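Local coordinates for Cgl0159-like domain-containing protein (Corynebacterium glutamicum, PDB 3FOK) that is of unknown function but folds as a TIM barrel and belongs to the Cgl0159-like family, at residues Leu181-Ser186 with Met221-Val226. Residues are numbered along the deposited sequence; the frame is centred on the assembly and turned at random.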
ATOM      1  N   LEU A 181      -2.685   7.612  24.435  1.00 19.38           N
ATOM      2  CA  LEU A 181      -1.452   7.109  23.835  1.00 18.86           C
ATOM      3  C   LEU A 181      -0.452   6.735  24.929  1.00 19.34           C
ATOM      4  O   LEU A 181      -0.195   7.531  25.839  1.00 18.76           O
ATOM      5  CB  LEU A 181      -0.813   8.160  22.914  1.00 18.79           C
ATOM      6  CG  LEU A 181      -1.605   8.762  21.751  1.00 18.60           C
ATOM      7  CD1 LEU A 181      -0.665   9.618  20.913  1.00 19.37           C
ATOM      8  CD2 LEU A 181      -2.217   7.670  20.896  1.00 19.39           C
ATOM      9  N   GLU A 182       0.105   5.529  24.837  1.00 18.46           N
ATOM     10  CA  GLU A 182       1.091   5.059  25.806  1.00 17.90           C
ATOM     11  C   GLU A 182       2.440   5.084  25.098  1.00 18.18           C
ATOM     12  O   GLU A 182       2.794   4.141  24.390  1.00 17.84           O
ATOM     13  CB  GLU A 182       0.766   3.633  26.258  1.00 19.04           C
ATOM     14  CG  GLU A 182       1.550   3.171  27.487  1.00 21.87           C
ATOM     15  CD  GLU A 182       1.236   1.734  27.882  1.00 23.81           C
ATOM     16  OE1 GLU A 182       0.051   1.340  27.828  1.00 24.09           O
ATOM     17  OE2 GLU A 182       2.172   1.001  28.262  1.00 26.01           O
ATOM     18  N   PRO A 183       3.210   6.172  25.273  1.00 18.49           N
ATOM     19  CA  PRO A 183       4.518   6.303  24.634  1.00 18.07           C
ATOM     20  C   PRO A 183       5.671   5.731  25.448  1.00 19.20           C
ATOM     21  O   PRO A 183       5.584   5.587  26.667  1.00 20.03           O
ATOM     22  CB  PRO A 183       4.645   7.801  24.454  1.00 17.13           C
ATOM     23  CG  PRO A 183       4.077   8.294  25.749  1.00 17.93           C
ATOM     24  CD  PRO A 183       2.841   7.430  25.950  1.00 18.02           C
ATOM     25  N   PHE A 184       6.755   5.426  24.745  1.00 19.48           N
ATOM     26  CA  PHE A 184       7.964   4.871  25.336  1.00 18.91           C
ATOM     27  C   PHE A 184       9.092   5.003  24.331  1.00 20.64           C
ATOM     28  O   PHE A 184       8.861   4.996  23.122  1.00 20.18           O
ATOM     29  CB  PHE A 184       7.816   3.370  25.603  1.00 17.99           C
ATOM     30  CG  PHE A 184       7.143   3.023  26.891  1.00 17.57           C
ATOM     31  CD1 PHE A 184       7.737   3.331  28.109  1.00 18.14           C
ATOM     32  CD2 PHE A 184       5.941   2.323  26.885  1.00 15.86           C
ATOM     33  CE1 PHE A 184       7.145   2.940  29.309  1.00 18.32           C
ATOM     34  CE2 PHE A 184       5.341   1.929  28.074  1.00 16.85           C
ATOM     35  CZ  PHE A 184       5.945   2.236  29.292  1.00 16.51           C
HETATM   36  N   MSE A 185      10.310   5.134  24.839  1.00 21.60           N
HETATM   37  CA  MSE A 185      11.478   5.150  23.980  1.00 23.13           C
HETATM   38  C   MSE A 185      11.920   3.721  24.252  1.00 21.69           C
HETATM   39  O   MSE A 185      11.944   3.302  25.410  1.00 21.72           O
HETATM   40  CB  MSE A 185      12.535   6.139  24.479  1.00 26.24           C
HETATM   41  CG  MSE A 185      12.137   7.610  24.375  1.00 33.43           C
HETATM   42 SE   MSE A 185      11.864   8.264  22.571  1.00 40.97          SE
HETATM   43  CE  MSE A 185      10.038   7.762  22.378  1.00 41.25           C
ATOM     44  N   SER A 186      12.226   2.957  23.211  1.00 21.36           N
ATOM     45  CA  SER A 186      12.636   1.573  23.413  1.00 21.66           C
ATOM     46  C   SER A 186      13.917   1.242  22.667  1.00 21.85           C
ATOM     47  O   SER A 186      14.219   1.844  21.639  1.00 24.20           O
ATOM     48  CB  SER A 186      11.523   0.624  22.965  1.00 20.48           C
ATOM     49  OG  SER A 186      10.337   0.836  23.709  1.00 21.30           O
HETATM   50  N   MSE A 221      -2.471  11.003  27.665  1.00 21.66           N
HETATM   51  CA  MSE A 221      -1.197  10.320  27.802  1.00 22.98           C
HETATM   52  C   MSE A 221      -1.332   9.271  28.895  1.00 21.71           C
HETATM   53  O   MSE A 221      -2.007   9.484  29.901  1.00 19.96           O
HETATM   54  CB  MSE A 221      -0.088  11.305  28.190  1.00 26.26           C
HETATM   55  CG  MSE A 221       0.280  12.323  27.124  1.00 32.23           C
HETATM   56 SE   MSE A 221       1.342  11.585  25.683  1.00 40.73          SE
HETATM   57  CE  MSE A 221       0.029  11.600  24.280  1.00 38.34           C
ATOM     58  N   LYS A 222      -0.700   8.128  28.675  1.00 21.08           N
ATOM     59  CA  LYS A 222      -0.693   7.040  29.641  1.00 21.28           C
ATOM     60  C   LYS A 222       0.804   6.885  29.876  1.00 20.77           C
ATOM     61  O   LYS A 222       1.512   6.314  29.051  1.00 19.48           O
ATOM     62  CB  LYS A 222      -1.293   5.780  29.019  1.00 21.99           C
ATOM     63  CG  LYS A 222      -1.455   4.601  29.964  1.00 23.17           C
ATOM     64  CD  LYS A 222      -2.019   3.408  29.203  1.00 25.05           C
ATOM     65  CE  LYS A 222      -2.012   2.141  30.033  1.00 25.30           C
ATOM     66  NZ  LYS A 222      -2.349   0.959  29.193  1.00 26.59           N
ATOM     67  N   LEU A 223       1.286   7.426  30.991  1.00 21.04           N
ATOM     68  CA  LEU A 223       2.710   7.394  31.295  1.00 20.77           C
ATOM     69  C   LEU A 223       3.107   6.536  32.485  1.00 22.64           C
ATOM     70  O   LEU A 223       2.288   6.228  33.350  1.00 23.65           O
ATOM     71  CB  LEU A 223       3.210   8.819  31.539  1.00 20.60           C
ATOM     72  CG  LEU A 223       2.863   9.885  30.497  1.00 19.88           C
ATOM     73  CD1 LEU A 223       3.414  11.223  30.951  1.00 18.02           C
ATOM     74  CD2 LEU A 223       3.434   9.502  29.144  1.00 19.49           C
ATOM     75  N   PRO A 224       4.389   6.135  32.534  1.00 22.78           N
ATOM     76  CA  PRO A 224       4.909   5.313  33.627  1.00 23.69           C
ATOM     77  C   PRO A 224       5.404   6.231  34.742  1.00 25.47           C
ATOM     78  O   PRO A 224       5.951   7.302  34.464  1.00 26.55           O
ATOM     79  CB  PRO A 224       6.051   4.559  32.962  1.00 23.35           C
ATOM     80  CG  PRO A 224       6.619   5.605  32.062  1.00 22.37           C
ATOM     81  CD  PRO A 224       5.377   6.228  31.441  1.00 21.34           C
ATOM     82  N   VAL A 225       5.201   5.831  35.994  1.00 26.35           N
ATOM     83  CA  VAL A 225       5.666   6.642  37.113  1.00 26.73           C
ATOM     84  C   VAL A 225       7.172   6.460  37.163  1.00 28.48           C
ATOM     85  O   VAL A 225       7.671   5.385  37.488  1.00 28.59           O
ATOM     86  CB  VAL A 225       5.039   6.191  38.438  1.00 26.66           C
ATOM     87  CG1 VAL A 225       5.539   7.067  39.574  1.00 25.42           C
ATOM     88  CG2 VAL A 225       3.524   6.267  38.336  1.00 24.84           C
ATOM     89  N   VAL A 226       7.890   7.525  36.835  1.00 30.34           N
ATOM     90  CA  VAL A 226       9.342   7.489  36.777  1.00 31.95           C
ATOM     91  C   VAL A 226      10.020   8.506  37.691  1.00 33.47           C
ATOM     92  O   VAL A 226       9.363   9.318  38.340  1.00 33.96           O
ATOM     93  CB  VAL A 226       9.787   7.705  35.308  1.00 31.91           C
ATOM     94  CG1 VAL A 226      11.283   7.914  35.211  1.00 34.87           C
ATOM     95  CG2 VAL A 226       9.374   6.506  34.481  1.00 31.30           C
TER
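The extended Lys222 side chain crosses that of Glu182 obliquely where neighbouring parallel strands splay apart at 39°. With CG anti to the backbone N (chi1 -175°), the lysine starts at CB, 4.1 Å from Glu182 CB; its CG lies beside Glu182 CG, its CD and CE both lie against Glu182 OE1, at 3.2 and 3.1 Å, and NZ ends in a salt bridge 2.8 Å from Glu182 OE1. The ammonium meets that oxygen from above the carboxylate plane. Glu182 OE1 is also paired with Lys146, whose NZ lies near Lys222 NZ, so the shared carboxylate probably offsets the repulsion between two close ammonium groups and may itself be kept ionised.

In the backbone beside this pair, Lys222 N donates to Leu181 O at 2.9 Å, one of two hydrogen bonds, the other with Trp220, by which Leu181 straddles Met221 in the parallel bridge. Pro183, without an N-H, brings its CD 3.6 Å from Lys222 O instead. On the face carrying Leu181 and Met221, Met221, a selenomethionine bent at chi2 and chi3, lays its CE 3.8 Å from Leu181 CB, while Pro183 CG meets Leu223 CD2 at 3.7 Å. Further along, Phe184 CE1 and Pro224 CG touch tip to tip.

The strands are adjacent staves of the TIM barrel, between strands 144-151 and 240-243; helix 199-210 packs on Pro183 and Leu223, and Glu182 and Lys222, alternating with them, lie on the barrel's inner side.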